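Local coordinates for cysteine protease S273R (African swine fever virus pig/Kenya/KEN-50/1950, PDB 6LJB), which probably cleaves the viral polyprotein precursors pp220 and pp62 as a cysteine protease, maturing them into core-shell proteins, and dampens host innate immune signalling, at residues F108-S113 with H121-Q126. Sequence-based numbering, arbitrary orientation.
Sequences FNCPFS and HYKFNQ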
ATOM      1  N   PHE A 108       4.399  -2.281  -9.254  1.00 26.65           N
ATOM      2  CA  PHE A 108       3.224  -3.006  -9.715  1.00 27.51           C
ATOM      3  C   PHE A 108       2.361  -3.370  -8.514  1.00 28.26           C
ATOM      4  O   PHE A 108       2.809  -4.101  -7.622  1.00 28.60           O
ATOM      5  CB  PHE A 108       3.621  -4.261 -10.492  1.00 25.55           C
ATOM      6  CG  PHE A 108       2.486  -4.889 -11.249  1.00 28.69           C
ATOM      7  CD1 PHE A 108       1.668  -5.833 -10.648  1.00 23.84           C
ATOM      8  CD2 PHE A 108       2.232  -4.531 -12.562  1.00 30.48           C
ATOM      9  CE1 PHE A 108       0.623  -6.409 -11.345  1.00 26.73           C
ATOM     10  CE2 PHE A 108       1.189  -5.104 -13.263  1.00 31.45           C
ATOM     11  CZ  PHE A 108       0.383  -6.044 -12.654  1.00 31.01           C
ATOM     12  N   ASN A 109       1.165  -2.786  -8.475  1.00 26.64           N
ATOM     13  CA  ASN A 109       0.202  -2.980  -7.362  1.00 26.41           C
ATOM     14  C   ASN A 109      -0.727  -4.146  -7.699  1.00 31.79           C
ATOM     15  O   ASN A 109      -1.844  -3.889  -8.174  1.00 34.39           O
ATOM     16  CB  ASN A 109      -0.604  -1.705  -7.119  1.00 28.40           C
ATOM     17  CG  ASN A 109      -1.137  -1.098  -8.399  1.00 34.25           C
ATOM     18  OD1 ASN A 109      -0.396  -0.920  -9.361  1.00 30.34           O
ATOM     19  ND2 ASN A 109      -2.417  -0.779  -8.421  1.00 28.88           N
ATOM     20  N   CYS A 110      -0.274  -5.375  -7.458  1.00 28.42           N
ATOM     21  CA  CYS A 110      -1.125  -6.561  -7.712  1.00 27.25           C
ATOM     22  C   CYS A 110      -2.277  -6.551  -6.704  1.00 31.87           C
ATOM     23  O   CYS A 110      -2.005  -6.390  -5.504  1.00 37.34           O
ATOM     24  CB  CYS A 110      -0.322  -7.841  -7.528  1.00 25.38           C
ATOM     25  SG  CYS A 110      -1.276  -9.345  -7.848  1.00 29.25           S
ATOM     26  N   PRO A 111      -3.539  -6.782  -7.127  1.00 30.27           N
ATOM     27  CA  PRO A 111      -4.676  -6.811  -6.207  1.00 35.15           C
ATOM     28  C   PRO A 111      -4.560  -7.976  -5.210  1.00 35.20           C
ATOM     29  O   PRO A 111      -3.995  -8.997  -5.540  1.00 51.30           O
ATOM     30  CB  PRO A 111      -5.914  -6.948  -7.106  1.00 30.01           C
ATOM     31  CG  PRO A 111      -5.383  -7.427  -8.436  1.00 29.51           C
ATOM     32  CD  PRO A 111      -3.952  -6.942  -8.518  1.00 35.35           C
ATOM     33  N   PHE A 112      -5.158  -7.811  -4.031  1.00 33.47           N
ATOM     34  CA  PHE A 112      -5.050  -8.819  -2.948  1.00 35.28           C
ATOM     35  C   PHE A 112      -5.541 -10.184  -3.440  1.00 36.19           C
ATOM     36  O   PHE A 112      -6.552 -10.265  -4.160  1.00 31.35           O
ATOM     37  CB  PHE A 112      -5.932  -8.412  -1.768  1.00 31.18           C
ATOM     38  CG  PHE A 112      -7.281  -9.084  -1.772  1.00 40.02           C
ATOM     39  CD1 PHE A 112      -7.452 -10.322  -1.182  1.00 35.99           C
ATOM     40  CD2 PHE A 112      -8.365  -8.497  -2.400  1.00 37.26           C
ATOM     41  CE1 PHE A 112      -8.685 -10.951  -1.202  1.00 41.52           C
ATOM     42  CE2 PHE A 112      -9.597  -9.127  -2.419  1.00 33.03           C
ATOM     43  CZ  PHE A 112      -9.755 -10.353  -1.819  1.00 39.57           C
ATOM     44  N   SER A 113      -4.837 -11.237  -3.029  1.00 32.57           N
ATOM     45  CA  SER A 113      -5.221 -12.615  -3.423  1.00 32.63           C
ATOM     46  C   SER A 113      -5.408 -13.487  -2.180  1.00 35.41           C
ATOM     47  O   SER A 113      -4.822 -13.169  -1.133  1.00 31.27           O
ATOM     48  CB  SER A 113      -4.203 -13.210  -4.361  1.00 31.81           C
ATOM     49  OG  SER A 113      -4.461 -14.585  -4.587  1.00 37.63           O
ATOM     50  N   HIS A 121      -9.350 -18.330  -9.749  1.00 47.05           N
ATOM     51  CA  HIS A 121      -8.665 -17.285 -10.500  1.00 46.91           C
ATOM     52  C   HIS A 121      -8.366 -16.088  -9.609  1.00 49.34           C
ATOM     53  O   HIS A 121      -9.265 -15.519  -8.982  1.00 43.45           O
ATOM     54  CB  HIS A 121      -9.507 -16.848 -11.700  1.00 52.05           C
ATOM     55  CG  HIS A 121      -8.838 -15.825 -12.567  1.00 55.44           C
ATOM     56  ND1 HIS A 121      -8.625 -14.524 -12.160  1.00 53.11           N
ATOM     57  CD2 HIS A 121      -8.338 -15.912 -13.823  1.00 51.68           C
ATOM     58  CE1 HIS A 121      -8.018 -13.857 -13.126  1.00 53.88           C
ATOM     59  NE2 HIS A 121      -7.836 -14.675 -14.147  1.00 57.05           N
ATOM     60  N   TYR A 122      -7.093 -15.709  -9.557  1.00 46.07           N
ATOM     61  CA  TYR A 122      -6.654 -14.479  -8.918  1.00 38.36           C
ATOM     62  C   TYR A 122      -5.591 -13.840  -9.796  1.00 41.50           C
ATOM     63  O   TYR A 122      -4.746 -14.540 -10.361  1.00 43.86           O
ATOM     64  CB  TYR A 122      -6.088 -14.729  -7.513  1.00 40.98           C
ATOM     65  CG  TYR A 122      -7.139 -14.844  -6.433  1.00 37.20           C
ATOM     66  CD1 TYR A 122      -7.572 -13.722  -5.739  1.00 39.51           C
ATOM     67  CD2 TYR A 122      -7.694 -16.072  -6.102  1.00 40.18           C
ATOM     68  CE1 TYR A 122      -8.527 -13.821  -4.745  1.00 36.54           C
ATOM     69  CE2 TYR A 122      -8.653 -16.181  -5.113  1.00 41.98           C
ATOM     70  CZ  TYR A 122      -9.066 -15.051  -4.438  1.00 44.41           C
ATOM     71  OH  TYR A 122     -10.022 -15.151  -3.453  1.00 43.36           O
ATOM     72  N   LYS A 123      -5.643 -12.510  -9.912  1.00 40.54           N
ATOM     73  CA  LYS A 123      -4.637 -11.788 -10.687  1.00 34.39           C
ATOM     74  C   LYS A 123      -3.227 -12.125 -10.223  1.00 38.40           C
ATOM     75  O   LYS A 123      -2.287 -12.117 -11.026  1.00 38.43           O
ATOM     76  CB  LYS A 123      -4.884 -10.280 -10.586  1.00 36.11           C
ATOM     77  CG  LYS A 123      -3.940  -9.419 -11.412  1.00 39.62           C
ATOM     78  CD  LYS A 123      -4.234  -9.530 -12.900  1.00 40.03           C
ATOM     79  CE  LYS A 123      -3.405  -8.534 -13.697  1.00 42.84           C
ATOM     80  NZ  LYS A 123      -3.630  -7.136 -13.234  1.00 38.76           N
ATOM     81  N   PHE A 124      -3.069 -12.446  -8.938  1.00 36.85           N
ATOM     82  CA  PHE A 124      -1.761 -12.793  -8.393  1.00 38.41           C
ATOM     83  C   PHE A 124      -1.172 -14.014  -9.091  1.00 34.26           C
ATOM     84  O   PHE A 124       0.005 -14.022  -9.466  1.00 32.58           O
ATOM     85  CB  PHE A 124      -1.890 -13.027  -6.889  1.00 33.44           C
ATOM     86  CG  PHE A 124      -0.648 -13.556  -6.238  1.00 31.80           C
ATOM     87  CD1 PHE A 124       0.395 -12.706  -5.913  1.00 27.66           C
ATOM     88  CD2 PHE A 124      -0.536 -14.900  -5.922  1.00 31.59           C
ATOM     89  CE1 PHE A 124       1.535 -13.190  -5.302  1.00 24.15           C
ATOM     90  CE2 PHE A 124       0.600 -15.390  -5.312  1.00 25.28           C
ATOM     91  CZ  PHE A 124       1.636 -14.533  -4.999  1.00 27.08           C
ATOM     92  N   ASN A 125      -1.979 -15.058  -9.274  1.00 31.30           N
ATOM     93  CA  ASN A 125      -1.501 -16.275  -9.918  1.00 35.14           C
ATOM     94  C   ASN A 125      -1.507 -16.185 -11.439  1.00 39.50           C
ATOM     95  O   ASN A 125      -0.972 -17.082 -12.098  1.00 40.51           O
ATOM     96  CB  ASN A 125      -2.347 -17.472  -9.470  1.00 34.04           C
ATOM     97  CG  ASN A 125      -1.654 -18.799  -9.715  1.00 38.27           C
ATOM     98  OD1 ASN A 125      -0.436 -18.853  -9.890  1.00 39.16           O
ATOM     99  ND2 ASN A 125      -2.426 -19.879  -9.723  1.00 34.75           N
ATOM    100  N   GLN A 126      -2.085 -15.129 -12.013  1.00 37.57           N
ATOM    101  CA  GLN A 126      -2.161 -14.998 -13.462  1.00 37.13           C
ATOM    102  C   GLN A 126      -1.076 -14.109 -14.051  1.00 36.43           C
ATOM    103  O   GLN A 126      -0.831 -14.185 -15.260  1.00 37.57           O
ATOM    104  CB  GLN A 126      -3.532 -14.450 -13.877  1.00 37.80           C
ATOM    105  CG  GLN A 126      -4.699 -15.290 -13.394  1.00 42.27           C
ATOM    106  CD  GLN A 126      -4.526 -16.764 -13.703  1.00 53.47           C
ATOM    107  OE1 GLN A 126      -4.601 -17.609 -12.810  1.00 52.29           O
ATOM    108  NE2 GLN A 126      -4.301 -17.082 -14.973  1.00 51.42           N
TER
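Lys-123 lays its side chain against Pro-111 and then reaches back toward Phe-108. Its CB sits 3.6 Å from CG of Pro-111. Its CG lies close to Pro-111 CD, so the first methylenes pack on the proline ring. The chain turns at chi2 (72°), CD and CE carry on toward Phe-108, and a second turn at chi4 puts NZ 4.2 Å from CZ of Phe-108, the two side chains crossing at about a right angle. The ammonium approaches that ring obliquely, and NZ also hydrogen-bonds to Leu-138 O. This is the Ulp1-type catalytic domain of a C63 peptidase: 107-109 is an outermost strand of its mixed sheet, paired in parallel with 152-158, and the chain leaving it meets the short, weakly bonded helix 123-126. Here Cys-110 points SG at the helix backbone, 3.5 Å from Phe-124 CA, and lies at the edge of the Phe-124 ring, 85° off its normal, a sulfur-aromatic contact. On its way to stack with Trp-200, Phe-124 also touches Ser-113, CB to CB. The serine OG, hydrogen-bonded to a residue adjoining these segments, comes obliquely to the Tyr-122 ring, 3.3 Å from CG, while Phe-112 O lies at the edge of that ring, 3.9 Å from CD1.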